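PDB 6N0S: ATPase associated with various cellular activities, AAA_5 from Staphylothermus marinus, which is McrB, a probable ATP-hydrolysing restriction-system protein whose N-terminal EVE-like domain, the part described here, resembles PUA-like RNA-binding proteins. Local coordinates for residues I20-D25 with S110-Q115; D25-T30 with H59-R64; K88-P93 with L134-E139; R141-P146 with E175-R180. One frame throughout, in Å; residues are numbered along the deposited sequence.

Interaction 1: I20-D25 with S110-Q115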
loop_
_atom_site.group_PDB
_atom_site.type_symbol
_atom_site.label_atom_id
_atom_site.label_comp_id
_atom_site.label_asym_id
_atom_site.label_seq_id
_atom_site.Cartn_x
_atom_site.Cartn_y
_atom_site.Cartn_z
ATOM N N ILE A 20 -2.341 -7.216 11.816
ATOM C CA ILE A 20 -1.835 -6.581 13.036
ATOM C C ILE A 20 -0.446 -6.051 12.744
ATOM O O ILE A 20 0.371 -6.731 12.114
ATOM C CB ILE A 20 -1.816 -7.571 14.214
ATOM C CG1 ILE A 20 -3.228 -7.998 14.596
ATOM C CG2 ILE A 20 -1.109 -6.932 15.467
ATOM C CD1 ILE A 20 -3.267 -9.314 15.333
ATOM N N LEU A 21 -0.178 -4.832 13.177
ATOM C CA LEU A 21 1.095 -4.180 12.933
ATOM C C LEU A 21 1.598 -3.559 14.224
ATOM O O LEU A 21 0.799 -3.135 15.050
ATOM C CB LEU A 21 0.960 -3.073 11.878
ATOM C CG LEU A 21 0.737 -3.522 10.444
ATOM C CD1 LEU A 21 0.483 -2.289 9.585
ATOM C CD2 LEU A 21 1.931 -4.338 9.944
ATOM N N PRO A 22 2.916 -3.487 14.420
ATOM C CA PRO A 22 3.452 -2.820 15.618
ATOM C C PRO A 22 3.461 -1.309 15.514
ATOM O O PRO A 22 3.749 -0.634 16.507
ATOM C CB PRO A 22 4.874 -3.367 15.696
ATOM C CG PRO A 22 5.240 -3.612 14.248
ATOM C CD PRO A 22 3.973 -4.159 13.645
ATOM N N THR A 23 3.165 -0.750 14.348
ATOM C CA THR A 23 3.241 0.688 14.131
ATOM C C THR A 23 2.523 0.997 12.828
ATOM O O THR A 23 2.387 0.120 11.987
ATOM C CB THR A 23 4.698 1.174 14.042
ATOM O OG1 THR A 23 4.725 2.594 13.868
ATOM C CG2 THR A 23 5.408 0.535 12.861
ATOM N N LEU A 24 2.079 2.248 12.677
ATOM C CA LEU A 24 1.611 2.783 11.398
ATOM C C LEU A 24 2.571 3.802 10.811
ATOM O O LEU A 24 2.273 4.391 9.763
ATOM C CB LEU A 24 0.226 3.428 11.564
ATOM C CG LEU A 24 -0.850 2.530 12.198
ATOM C CD1 LEU A 24 -2.160 3.285 12.418
ATOM C CD2 LEU A 24 -1.093 1.285 11.384
ATOM N N ASP A 25 3.714 4.030 11.466
ATOM C CA ASP A 25 4.642 5.083 11.069
ATOM C C ASP A 25 5.269 4.814 9.704
ATOM O O ASP A 25 5.710 5.751 9.031
ATOM C CB ASP A 25 5.756 5.226 12.120
ATOM C CG ASP A 25 5.254 5.774 13.457
ATOM O OD1 ASP A 25 4.064 6.134 13.558
ATOM O OD2 ASP A 25 6.068 5.875 14.404
ATOM N N SER A 110 14.716 0.763 15.251
ATOM C CA SER A 110 15.174 -0.556 14.847
ATOM C C SER A 110 14.336 -1.661 15.472
ATOM O O SER A 110 14.013 -2.655 14.804
ATOM C CB SER A 110 16.649 -0.726 15.234
ATOM O OG SER A 110 17.113 -2.015 14.885
ATOM N N ASP A 111 14.006 -1.527 16.754
ATOM C CA ASP A 111 13.175 -2.523 17.433
ATOM C C ASP A 111 11.804 -2.660 16.764
ATOM O O ASP A 111 11.286 -3.770 16.594
ATOM C CB ASP A 111 12.965 -2.121 18.889
ATOM C CG ASP A 111 14.213 -2.259 19.739
ATOM O OD1 ASP A 111 14.980 -3.235 19.561
ATOM O OD2 ASP A 111 14.402 -1.384 20.598
ATOM N N THR A 112 11.165 -1.536 16.449
ATOM C CA THR A 112 9.862 -1.593 15.790
ATOM C C THR A 112 9.972 -2.324 14.450
ATOM O O THR A 112 9.165 -3.205 14.154
ATOM C CB THR A 112 9.299 -0.173 15.626
ATOM O OG1 THR A 112 9.136 0.410 16.929
ATOM C CG2 THR A 112 7.925 -0.170 14.915
ATOM N N ILE A 113 11.010 -2.022 13.673
ATOM C CA ILE A 113 11.241 -2.701 12.402
ATOM C C ILE A 113 11.382 -4.211 12.617
ATOM O O ILE A 113 10.790 -5.010 11.883
ATOM C CB ILE A 113 12.474 -2.106 11.703
ATOM C CG1 ILE A 113 12.262 -0.623 11.441
ATOM C CG2 ILE A 113 12.749 -2.809 10.400
ATOM C CD1 ILE A 113 13.550 0.113 10.950
ATOM N N ASP A 114 12.170 -4.631 13.617
ATOM C CA ASP A 114 12.252 -6.060 13.915
ATOM C C ASP A 114 10.840 -6.640 14.107
ATOM O O ASP A 114 10.496 -7.686 13.547
ATOM C CB ASP A 114 13.101 -6.343 15.172
ATOM C CG ASP A 114 14.574 -5.869 15.103
ATOM O OD1 ASP A 114 15.156 -5.709 14.009
ATOM O OD2 ASP A 114 15.188 -5.727 16.214
ATOM N N GLN A 115 9.999 -5.954 14.889
ATOM C CA GLN A 115 8.650 -6.448 15.143
ATOM C C GLN A 115 7.805 -6.466 13.878
ATOM O O GLN A 115 6.951 -7.334 13.735
ATOM C CB GLN A 115 7.958 -5.600 16.194
ATOM C CG GLN A 115 8.530 -5.784 17.616
ATOM C CD GLN A 115 8.366 -4.561 18.491
ATOM O OE1 GLN A 115 7.425 -3.787 18.334
ATOM N NE2 GLN A 115 9.293 -4.374 19.423
#

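Interaction 2: D25-T30 with H59-R64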
loop_
_atom_site.group_PDB
_atom_site.type_symbol
_atom_site.label_atom_id
_atom_site.label_comp_id
_atom_site.label_asym_id
_atom_site.label_seq_id
_atom_site.Cartn_x
_atom_site.Cartn_y
_atom_site.Cartn_z
ATOM N N ASP A 25 3.714 4.030 11.466
ATOM C CA ASP A 25 4.642 5.083 11.069
ATOM C C ASP A 25 5.269 4.814 9.704
ATOM O O ASP A 25 5.710 5.751 9.031
ATOM C CB ASP A 25 5.756 5.226 12.120
ATOM C CG ASP A 25 5.254 5.774 13.457
ATOM O OD1 ASP A 25 4.064 6.134 13.558
ATOM O OD2 ASP A 25 6.068 5.875 14.404
ATOM N N HIS A 26 5.339 3.562 9.282
ATOM C CA HIS A 26 5.905 3.254 7.976
ATOM C C HIS A 26 4.927 3.493 6.825
ATOM O O HIS A 26 5.324 3.383 5.657
ATOM C CB HIS A 26 6.314 1.811 7.943
ATOM C CG HIS A 26 5.151 0.892 8.090
ATOM N ND1 HIS A 26 4.354 0.878 9.217
ATOM C CD2 HIS A 26 4.610 0.002 7.227
ATOM C CE1 HIS A 26 3.382 -0.004 9.049
ATOM N NE2 HIS A 26 3.521 -0.552 7.855
ATOM N N ILE A 27 3.668 3.753 7.125
ATOM C CA ILE A 27 2.644 3.827 6.086
ATOM C C ILE A 27 2.803 5.145 5.359
ATOM O O ILE A 27 2.896 6.203 5.990
ATOM C CB ILE A 27 1.237 3.671 6.671
ATOM C CG1 ILE A 27 1.075 2.233 7.170
ATOM C CG2 ILE A 27 0.146 3.913 5.549
ATOM C CD1 ILE A 27 -0.221 1.952 7.887
ATOM N N GLY A 28 2.887 5.078 4.031
ATOM C CA GLY A 28 3.154 6.247 3.234
ATOM C C GLY A 28 4.545 6.293 2.658
ATOM O O GLY A 28 4.819 7.167 1.828
ATOM N N LEU A 29 5.415 5.351 3.020
ATOM C CA LEU A 29 6.774 5.295 2.508
ATOM C C LEU A 29 6.972 4.326 1.357
ATOM O O LEU A 29 7.795 4.586 0.464
ATOM C CB LEU A 29 7.726 4.907 3.643
ATOM C CG LEU A 29 7.746 5.846 4.827
ATOM C CD1 LEU A 29 8.737 5.286 5.855
ATOM C CD2 LEU A 29 8.116 7.256 4.405
ATOM N N THR A 30 6.301 3.178 1.380
ATOM C CA THR A 30 6.456 2.210 0.305
ATOM C C THR A 30 5.170 1.439 0.128
ATOM O O THR A 30 4.264 1.490 0.962
ATOM C CB THR A 30 7.585 1.194 0.544
ATOM O OG1 THR A 30 7.209 0.310 1.609
ATOM C CG2 THR A 30 8.892 1.877 0.877
ATOM N N HIS A 59 -4.255 5.574 1.849
ATOM C CA HIS A 59 -3.830 4.518 2.768
ATOM C C HIS A 59 -4.964 4.191 3.734
ATOM O O HIS A 59 -5.459 5.071 4.456
ATOM C CB HIS A 59 -2.556 4.936 3.516
ATOM C CG HIS A 59 -1.392 5.166 2.596
ATOM N ND1 HIS A 59 -0.583 4.142 2.157
ATOM C CD2 HIS A 59 -0.941 6.290 1.985
ATOM C CE1 HIS A 59 0.330 4.627 1.329
ATOM N NE2 HIS A 59 0.123 5.927 1.197
ATOM N N TYR A 60 -5.381 2.934 3.725
ATOM C CA TYR A 60 -6.488 2.440 4.533
ATOM C C TYR A 60 -5.970 1.449 5.570
ATOM O O TYR A 60 -5.078 0.637 5.285
ATOM C CB TYR A 60 -7.529 1.752 3.617
ATOM C CG TYR A 60 -8.625 1.008 4.343
ATOM C CD1 TYR A 60 -9.741 1.671 4.820
ATOM C CD2 TYR A 60 -8.549 -0.355 4.535
ATOM C CE1 TYR A 60 -10.752 0.999 5.464
ATOM C CE2 TYR A 60 -9.556 -1.040 5.177
ATOM C CZ TYR A 60 -10.647 -0.353 5.655
ATOM O OH TYR A 60 -11.642 -1.025 6.313
ATOM N N ILE A 61 -6.596 1.471 6.739
ATOM C CA ILE A 61 -6.221 0.657 7.876
ATOM C C ILE A 61 -7.420 -0.213 8.214
ATOM O O ILE A 61 -8.503 0.313 8.475
ATOM C CB ILE A 61 -5.843 1.548 9.075
ATOM C CG1 ILE A 61 -4.806 2.594 8.667
ATOM C CG2 ILE A 61 -5.340 0.743 10.187
ATOM C CD1 ILE A 61 -3.462 2.061 8.255
ATOM N N GLY A 62 -7.238 -1.534 8.208
ATOM C CA GLY A 62 -8.296 -2.428 8.658
ATOM C C GLY A 62 -8.442 -2.432 10.185
ATOM O O GLY A 62 -7.582 -1.969 10.928
ATOM N N SER A 63 -9.556 -2.997 10.664
ATOM C CA SER A 63 -9.844 -2.966 12.101
ATOM C C SER A 63 -8.760 -3.661 12.919
ATOM O O SER A 63 -8.431 -3.218 14.025
ATOM C CB SER A 63 -11.199 -3.613 12.383
ATOM O OG SER A 63 -11.409 -4.727 11.543
ATOM N N ARG A 64 -8.186 -4.748 12.399
ATOM C CA ARG A 64 -7.138 -5.427 13.147
ATOM C C ARG A 64 -5.825 -4.659 13.149
ATOM O O ARG A 64 -4.946 -4.981 13.948
ATOM C CB ARG A 64 -6.910 -6.829 12.576
ATOM C CG ARG A 64 -8.148 -7.678 12.630
ATOM C CD ARG A 64 -7.821 -9.166 12.637
ATOM N NE ARG A 64 -6.812 -9.520 11.647
ATOM C CZ ARG A 64 -7.063 -9.722 10.357
ATOM N NH1 ARG A 64 -8.291 -9.576 9.880
ATOM N NH2 ARG A 64 -6.076 -10.065 9.543
#

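Interaction 3: K88-P93 with L134-E139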
loop_
_atom_site.group_PDB
_atom_site.type_symbol
_atom_site.label_atom_id
_atom_site.label_comp_id
_atom_site.label_asym_id
_atom_site.label_seq_id
_atom_site.Cartn_x
_atom_site.Cartn_y
_atom_site.Cartn_z
ATOM N N LYS A 88 12.453 -2.980 -10.022
ATOM C CA LYS A 88 13.313 -4.049 -9.550
ATOM C C LYS A 88 12.469 -4.991 -8.702
ATOM O O LYS A 88 11.543 -4.553 -8.007
ATOM C CB LYS A 88 14.486 -3.486 -8.740
ATOM C CG LYS A 88 15.624 -4.451 -8.541
ATOM C CD LYS A 88 16.643 -3.855 -7.563
ATOM C CE LYS A 88 17.722 -4.853 -7.138
ATOM N NZ LYS A 88 17.190 -6.251 -6.985
ATOM N N GLU A 89 12.764 -6.284 -8.799
ATOM C CA GLU A 89 12.122 -7.296 -7.976
ATOM C C GLU A 89 13.161 -7.948 -7.060
ATOM O O GLU A 89 14.373 -7.842 -7.285
ATOM C CB GLU A 89 11.381 -8.299 -8.868
ATOM C CG GLU A 89 10.234 -7.564 -9.615
ATOM C CD GLU A 89 9.484 -8.431 -10.632
ATOM O OE1 GLU A 89 9.818 -9.634 -10.758
ATOM O OE2 GLU A 89 8.544 -7.907 -11.295
ATOM N N TYR A 90 12.684 -8.577 -5.983
ATOM C CA TYR A 90 13.528 -8.864 -4.824
ATOM C C TYR A 90 13.194 -10.213 -4.214
ATOM O O TYR A 90 12.043 -10.663 -4.242
ATOM C CB TYR A 90 13.354 -7.828 -3.725
ATOM C CG TYR A 90 13.715 -6.426 -4.103
ATOM C CD1 TYR A 90 12.790 -5.583 -4.714
ATOM C CD2 TYR A 90 14.976 -5.929 -3.839
ATOM C CE1 TYR A 90 13.128 -4.278 -5.047
ATOM C CE2 TYR A 90 15.319 -4.635 -4.176
ATOM C CZ TYR A 90 14.396 -3.817 -4.764
ATOM O OH TYR A 90 14.760 -2.538 -5.086
ATOM N N SER A 91 14.202 -10.842 -3.618
ATOM C CA SER A 91 13.892 -11.909 -2.682
ATOM C C SER A 91 13.529 -11.303 -1.325
ATOM O O SER A 91 13.601 -10.101 -1.118
ATOM C CB SER A 91 15.064 -12.871 -2.532
ATOM O OG SER A 91 16.120 -12.237 -1.867
ATOM N N TRP A 92 13.102 -12.165 -0.408
ATOM C CA TRP A 92 12.687 -11.713 0.920
ATOM C C TRP A 92 13.855 -11.137 1.705
ATOM O O TRP A 92 13.720 -10.029 2.259
ATOM C CB TRP A 92 12.019 -12.892 1.633
ATOM C CG TRP A 92 11.741 -12.717 3.095
ATOM C CD1 TRP A 92 12.208 -13.496 4.118
ATOM C CD2 TRP A 92 10.902 -11.725 3.698
ATOM N NE1 TRP A 92 11.711 -13.055 5.319
ATOM C CE2 TRP A 92 10.911 -11.968 5.095
ATOM C CE3 TRP A 92 10.148 -10.652 3.195
ATOM C CZ2 TRP A 92 10.197 -11.193 5.987
ATOM C CZ3 TRP A 92 9.441 -9.875 4.088
ATOM C CH2 TRP A 92 9.487 -10.138 5.485
ATOM N N PRO A 93 15.017 -11.775 1.769
ATOM C CA PRO A 93 16.118 -11.144 2.507
ATOM C C PRO A 93 16.525 -9.823 1.894
ATOM O O PRO A 93 16.819 -8.872 2.621
ATOM C CB PRO A 93 17.227 -12.206 2.465
ATOM C CG PRO A 93 16.524 -13.493 2.163
ATOM C CD PRO A 93 15.361 -13.132 1.302
ATOM N N LEU A 134 8.394 -3.668 -5.107
ATOM C CA LEU A 134 8.613 -2.504 -4.263
ATOM C C LEU A 134 8.408 -1.237 -5.069
ATOM O O LEU A 134 9.056 -1.045 -6.092
ATOM C CB LEU A 134 10.028 -2.510 -3.694
ATOM C CG LEU A 134 10.473 -1.313 -2.854
ATOM C CD1 LEU A 134 9.580 -1.121 -1.690
ATOM C CD2 LEU A 134 11.875 -1.582 -2.407
ATOM N N PHE A 135 7.553 -0.364 -4.575
ATOM C CA PHE A 135 7.408 0.984 -5.093
ATOM C C PHE A 135 7.788 1.969 -3.999
ATOM O O PHE A 135 7.321 1.856 -2.855
ATOM C CB PHE A 135 5.972 1.259 -5.553
ATOM C CG PHE A 135 5.540 0.430 -6.733
ATOM C CD1 PHE A 135 6.008 0.714 -8.004
ATOM C CD2 PHE A 135 4.676 -0.624 -6.574
ATOM C CE1 PHE A 135 5.607 -0.015 -9.096
ATOM C CE2 PHE A 135 4.285 -1.368 -7.669
ATOM C CZ PHE A 135 4.761 -1.051 -8.938
ATOM N N ARG A 136 8.609 2.952 -4.347
ATOM C CA ARG A 136 8.916 4.042 -3.424
ATOM C C ARG A 136 7.886 5.153 -3.615
ATOM O O ARG A 136 7.710 5.640 -4.733
ATOM C CB ARG A 136 10.334 4.554 -3.667
ATOM C CG ARG A 136 11.409 3.589 -3.188
ATOM C CD ARG A 136 12.766 3.972 -3.711
ATOM N NE ARG A 136 13.814 3.708 -2.734
ATOM C CZ ARG A 136 14.514 2.580 -2.661
ATOM N NH1 ARG A 136 14.288 1.588 -3.510
ATOM N NH2 ARG A 136 15.465 2.451 -1.737
ATOM N N LEU A 137 7.206 5.530 -2.529
ATOM C CA LEU A 137 6.250 6.623 -2.478
ATOM C C LEU A 137 6.932 7.929 -2.067
ATOM O O LEU A 137 8.058 7.944 -1.567
ATOM C CB LEU A 137 5.143 6.312 -1.465
ATOM C CG LEU A 137 4.397 4.997 -1.732
ATOM C CD1 LEU A 137 3.444 4.694 -0.591
ATOM C CD2 LEU A 137 3.664 5.064 -3.064
ATOM N N ALA A 138 6.174 9.020 -2.174
ATOM C CA ALA A 138 6.639 10.353 -1.814
ATOM C C ALA A 138 5.454 11.162 -1.338
ATOM O O ALA A 138 4.315 10.881 -1.716
ATOM C CB ALA A 138 7.273 11.088 -2.991
ATOM N N GLU A 139 5.737 12.158 -0.492
ATOM C CA GLU A 139 4.793 13.210 -0.104
ATOM C C GLU A 139 3.650 12.699 0.741
ATOM O O GLU A 139 2.587 13.307 0.759
ATOM C CB GLU A 139 4.219 13.940 -1.330
ATOM C CG GLU A 139 5.257 14.409 -2.376
ATOM C CD GLU A 139 4.613 14.911 -3.705
ATOM O OE1 GLU A 139 3.465 15.427 -3.690
ATOM O OE2 GLU A 139 5.256 14.773 -4.776
#

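Interaction 4: R141-P146 with E175-R180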
loop_
_atom_site.group_PDB
_atom_site.type_symbol
_atom_site.label_atom_id
_atom_site.label_comp_id
_atom_site.label_asym_id
_atom_site.label_seq_id
_atom_site.Cartn_x
_atom_site.Cartn_y
_atom_site.Cartn_z
ATOM N N ARG A 141 1.013 12.451 3.406
ATOM C CA ARG A 141 0.500 13.422 4.348
ATOM C C ARG A 141 -0.698 12.805 5.041
ATOM O O ARG A 141 -1.604 12.267 4.400
ATOM C CB ARG A 141 0.140 14.738 3.644
ATOM C CG ARG A 141 0.185 16.000 4.545
ATOM C CD ARG A 141 1.604 16.396 5.072
ATOM N NE ARG A 141 2.538 16.789 4.005
ATOM C CZ ARG A 141 3.846 17.034 4.174
ATOM N NH1 ARG A 141 4.425 16.934 5.368
ATOM N NH2 ARG A 141 4.596 17.379 3.137
ATOM N N LYS A 142 -0.679 12.876 6.352
ATOM C CA LYS A 142 -1.715 12.323 7.195
ATOM C C LYS A 142 -2.922 13.236 7.179
ATOM O O LYS A 142 -2.781 14.451 7.290
ATOM C CB LYS A 142 -1.181 12.171 8.627
ATOM C CG LYS A 142 -2.166 11.599 9.651
ATOM C CD LYS A 142 -1.614 11.703 11.100
ATOM C CE LYS A 142 -2.617 11.184 12.148
ATOM N NZ LYS A 142 -3.203 9.837 11.859
ATOM N N TYR A 143 -4.115 12.649 7.061
ATOM C CA TYR A 143 -5.328 13.452 7.145
ATOM C C TYR A 143 -5.464 14.004 8.562
ATOM O O TYR A 143 -5.290 13.280 9.547
ATOM C CB TYR A 143 -6.581 12.637 6.797
ATOM C CG TYR A 143 -6.700 12.189 5.325
ATOM C CD1 TYR A 143 -6.337 13.031 4.287
ATOM C CD2 TYR A 143 -7.186 10.914 4.993
ATOM C CE1 TYR A 143 -6.437 12.624 2.960
ATOM C CE2 TYR A 143 -7.301 10.510 3.683
ATOM C CZ TYR A 143 -6.933 11.363 2.663
ATOM O OH TYR A 143 -7.040 10.935 1.341
ATOM N N GLU A 144 -5.849 15.276 8.667
ATOM C CA GLU A 144 -6.027 15.857 9.990
ATOM C C GLU A 144 -7.303 15.371 10.653
ATOM O O GLU A 144 -7.367 15.298 11.882
ATOM C CB GLU A 144 -5.984 17.375 9.887
ATOM C CG GLU A 144 -4.581 17.828 9.472
ATOM C CD GLU A 144 -4.236 19.229 9.940
ATOM O OE1 GLU A 144 -5.171 19.941 10.367
ATOM O OE2 GLU A 144 -3.041 19.612 9.868
ATOM N N ASN A 145 -8.316 15.022 9.882
ATOM C CA ASN A 145 -9.414 14.222 10.420
ATOM C C ASN A 145 -9.389 12.866 9.726
ATOM O O ASN A 145 -9.654 12.801 8.520
ATOM C CB ASN A 145 -10.780 14.890 10.213
ATOM C CG ASN A 145 -10.734 16.406 10.341
ATOM O OD1 ASN A 145 -10.831 17.151 9.351
ATOM N ND2 ASN A 145 -10.601 16.868 11.576
ATOM N N PRO A 146 -9.088 11.772 10.416
ATOM C CA PRO A 146 -9.177 10.454 9.774
ATOM C C PRO A 146 -10.564 10.236 9.179
ATOM O O PRO A 146 -11.591 10.529 9.794
ATOM C CB PRO A 146 -8.870 9.473 10.913
ATOM C CG PRO A 146 -8.056 10.297 11.897
ATOM C CD PRO A 146 -8.617 11.694 11.803
ATOM N N GLU A 175 -11.774 11.884 -4.806
ATOM C CA GLU A 175 -12.251 13.194 -4.387
ATOM C C GLU A 175 -13.171 13.096 -3.189
ATOM O O GLU A 175 -13.160 13.980 -2.320
ATOM C CB GLU A 175 -12.967 13.888 -5.551
ATOM C CG GLU A 175 -12.039 14.280 -6.670
ATOM C CD GLU A 175 -12.606 15.367 -7.572
ATOM O OE1 GLU A 175 -13.849 15.471 -7.703
ATOM O OE2 GLU A 175 -11.794 16.103 -8.181
ATOM N N ALA A 176 -13.956 12.025 -3.096
ATOM C CA ALA A 176 -14.865 11.898 -1.964
ATOM C C ALA A 176 -14.105 11.731 -0.648
ATOM O O ALA A 176 -14.494 12.300 0.383
ATOM C CB ALA A 176 -15.805 10.712 -2.179
ATOM N N ILE A 177 -13.059 10.902 -0.651
ATOM C CA ILE A 177 -12.262 10.664 0.550
ATOM C C ILE A 177 -11.360 11.858 0.825
ATOM O O ILE A 177 -11.280 12.365 1.950
ATOM C CB ILE A 177 -11.442 9.367 0.381
ATOM C CG1 ILE A 177 -12.344 8.129 0.392
ATOM C CG2 ILE A 177 -10.376 9.240 1.474
ATOM C CD1 ILE A 177 -11.618 6.849 -0.098
ATOM N N HIS A 178 -10.657 12.306 -0.211
ATOM C CA HIS A 178 -9.806 13.478 -0.113
ATOM C C HIS A 178 -10.555 14.665 0.469
ATOM O O HIS A 178 -10.004 15.415 1.274
ATOM C CB HIS A 178 -9.270 13.827 -1.497
ATOM C CG HIS A 178 -8.288 14.963 -1.502
ATOM N ND1 HIS A 178 -7.011 14.844 -1.001
ATOM C CD2 HIS A 178 -8.382 16.221 -1.994
ATOM C CE1 HIS A 178 -6.368 15.989 -1.165
ATOM N NE2 HIS A 178 -7.176 16.837 -1.775
ATOM N N SER A 179 -11.814 14.849 0.073
ATOM C CA SER A 179 -12.582 16.016 0.487
ATOM C C SER A 179 -13.061 15.896 1.922
ATOM O O SER A 179 -13.667 16.834 2.447
ATOM C CB SER A 179 -13.780 16.230 -0.461
ATOM O OG SER A 179 -14.905 15.443 -0.083
ATOM N N ARG A 180 -12.810 14.758 2.558
ATOM C CA ARG A 180 -13.188 14.533 3.934
ATOM C C ARG A 180 -11.943 14.613 4.819
ATOM O O ARG A 180 -10.794 14.614 4.362
ATOM C CB ARG A 180 -13.923 13.193 4.074
ATOM C CG ARG A 180 -15.406 13.297 3.769
ATOM C CD ARG A 180 -16.050 11.950 3.517
ATOM N NE ARG A 180 -17.496 12.052 3.307
ATOM C CZ ARG A 180 -18.115 12.059 2.120
ATOM N NH1 ARG A 180 -17.451 11.963 0.965
ATOM N NH2 ARG A 180 -19.432 12.146 2.091
#

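Interaction 1: I20-D25 with S110-Q115
Pro22 and Thr23 bear on Gln115 and Thr112, two residues one turn apart on helix 110-124. Carbon-to-carbon packing carries the contact, and no hydrogen bond passes between the segments. The two threonines meet methyl to methyl, their side chains crossing at about a right angle, and Thr23 CG2 lies only 3.3 Å from Thr112 CG2, closer than carbons usually come. The same methyl of Thr112 also touches Thr23 CB, at 3.6 Å. Beside this pair, the ring of Pro22 and the chain of Gln115 run past one another in opposite directions. Pro22 CB lies 3.8 Å from Gln115 CB and 3.7 Å from Gln115 OE1, and Pro22 CG approaches the carbonyl oxygen of Thr112 to 3.9 Å.

Two hydroxyls bond close by in sequence. With chi1 at -178°, Thr23 OG1 points away from its own N and accepts a nearly straight bond from Asp25 N (3.0 Å, 167°), which fixes the rotation of the threonine and with it the direction of CG2. In Thr112 it is CG2 that lies anti to the backbone N (chi1 -61° for OG1), while OG1 sits beside that nitrogen and is hydrogen-bonded to Ser109 OG just before the helix.

No residue of this surface contact is buried. It places the ST turn made by Thr23, within the loop between strands 12-17 and 30-34, against the opening turns of helix 110-124 in the EVE-like domain.

Interaction 2: D25-T30 with H59-R64
The His59 side chain extends from strand 54-61 to reach Ile27 and Gly28, and most of its atoms meet one of these two residues; the His59 and Ile27 side chains slide past each other in opposite directions. CB begins the contact, 3.5 Å from Ile27 CG2, and the same methyl follows onto the ring, 3.6 Å from His59 CG and 3.5 Å from His59 ND1, approaching obliquely. Farther out the backbone of Gly28 takes over. Its N lies over one ring face, displaced toward the rim and 3.7 Å from His59 CE1, and its CA comes to 3.7 Å from His59 NE2. Gly28 has a positive phi (107°) that suits glycine, and its bare backbone can settle on the imidazole.

Both ring nitrogens are satisfied: ND1 is hydrogen-bonded to Glu15 and NE2 to Ser77, which should hold the ring's rotation. The other branch of Ile27 runs toward Ile61, where the two CD1 methyls meet at 3.3 Å, a tight fit.

Everything that touches here is buried. The contact seats the loop before strand 30-34 on the mixed sheet of the EVE-like domain, over the imidazole held by Glu15 and Ser77.

Interaction 3: K88-P93 with L134-E139
Tyr90 leans across Leu134 at one edge of the three-stranded antiparallel sheet of the EVE-like domain, where the short strand 89-90 flanks strand 132-136. The close-packed part lies between these two buried side chains. Leu134 CB comes within 3.8 Å of Tyr90 CE1, obliquely to the ring. Farther out, Leu134 CD2 follows the outer end of the ring, 4.0 Å from Tyr90 CE1 and 4.1 Å from Tyr90 OH. In the leucine, chi1 of 176° sets CG anti to the backbone N, and chi2 then extends CD2 along the outer end of the phenol. Helix 92-105 joins the packing, with Ile95 against Tyr90 and Val98 against Leu134, and Trp32 of strand 30-34, on the far side of 132-136 in the same sheet, also touches Leu134.

The backbones are far less closely joined. Lys88 O is 4.4 Å from Leu134 N, and no hydrogen bond links the two segments, in keeping with the weakly bonded character of strand 89-90. Lys88 itself is exposed: its extended side chain leads away from Leu134, and only the final torsion turns to bring NZ within a weak bond of Glu89 O.

Arg136 forms the other exposed margin. Its guanidinium swings toward the tyrosine while its side chain touches Val98 and Ile102, and Tyr90 OH stands at the guanidinium edge, near its plane, 4.4 Å from Arg136 NH1.

Interaction 4: R141-P146 with E175-R180
Tyr143, on outer strand 138-148 of the five-stranded mixed sheet, meets Ile177 in the last turn of helix 171-178, a strand-to-helix contact near the C-terminal end of the EVE-like domain. The side chains cross at about a right angle. A single isoleucine branch does the touching: Ile177 CG2 lies 3.7 Å from Tyr143 OH and 4.0 Å from Tyr143 CE2, oblique to the ring. A chi1 of -70° sets CG2 anti to the isoleucine's backbone N, which presents this methyl to the phenol. The phenol also reaches the helix backbone, with Tyr143 OH 4.0 Å from His178 CA.

No hydrogen bond crosses between the segments, but both share a partner in the sheet. Glu76 OE2 is hydrogen-bonded to Tyr143 OH and to His178 ND1, so one carboxylate oxygen ties the strand's tyrosine to the helix's histidine. The helix end is secured within its own segment. Arg180 N bonds Ile177 O, and its guanidinium folds back, NH1 donating to Ala176 O at 3.0 Å from above the carbonyl plane (43° out of it).

Among its neighbours, the contact lies over the sheet: strand 72-80 runs beside 138-148 and supplies Phe73, which touches Ile177, and Ile58 of the next strand, 54-61, lies against both Tyr143 and Ile177, so that helix 171-178 rests over these strands.

After strand 12-17 the chain enters the loop that serves both interaction 1 and interaction 2, which share Asp25 and touch through packing. Interaction 2 closes first, at strand 54-61, and lies wholly within the longer span that interaction 1 closes on helix 110-124. Interaction 3 opens at residues 88-93, before that span ends, and closes beyond it at 134-139, so interactions 1 and 3 cross. Interactions 2 and 3 also meet in space, where Leu29 O lies 3.2 Å from Leu137 N, a probable hydrogen bond. Interaction 4 follows in series, opening on strand 138-148 and closing on helix 171-178. Together they join both sheets, the loop between strands 12-17 and 30-34, and the flanking helices.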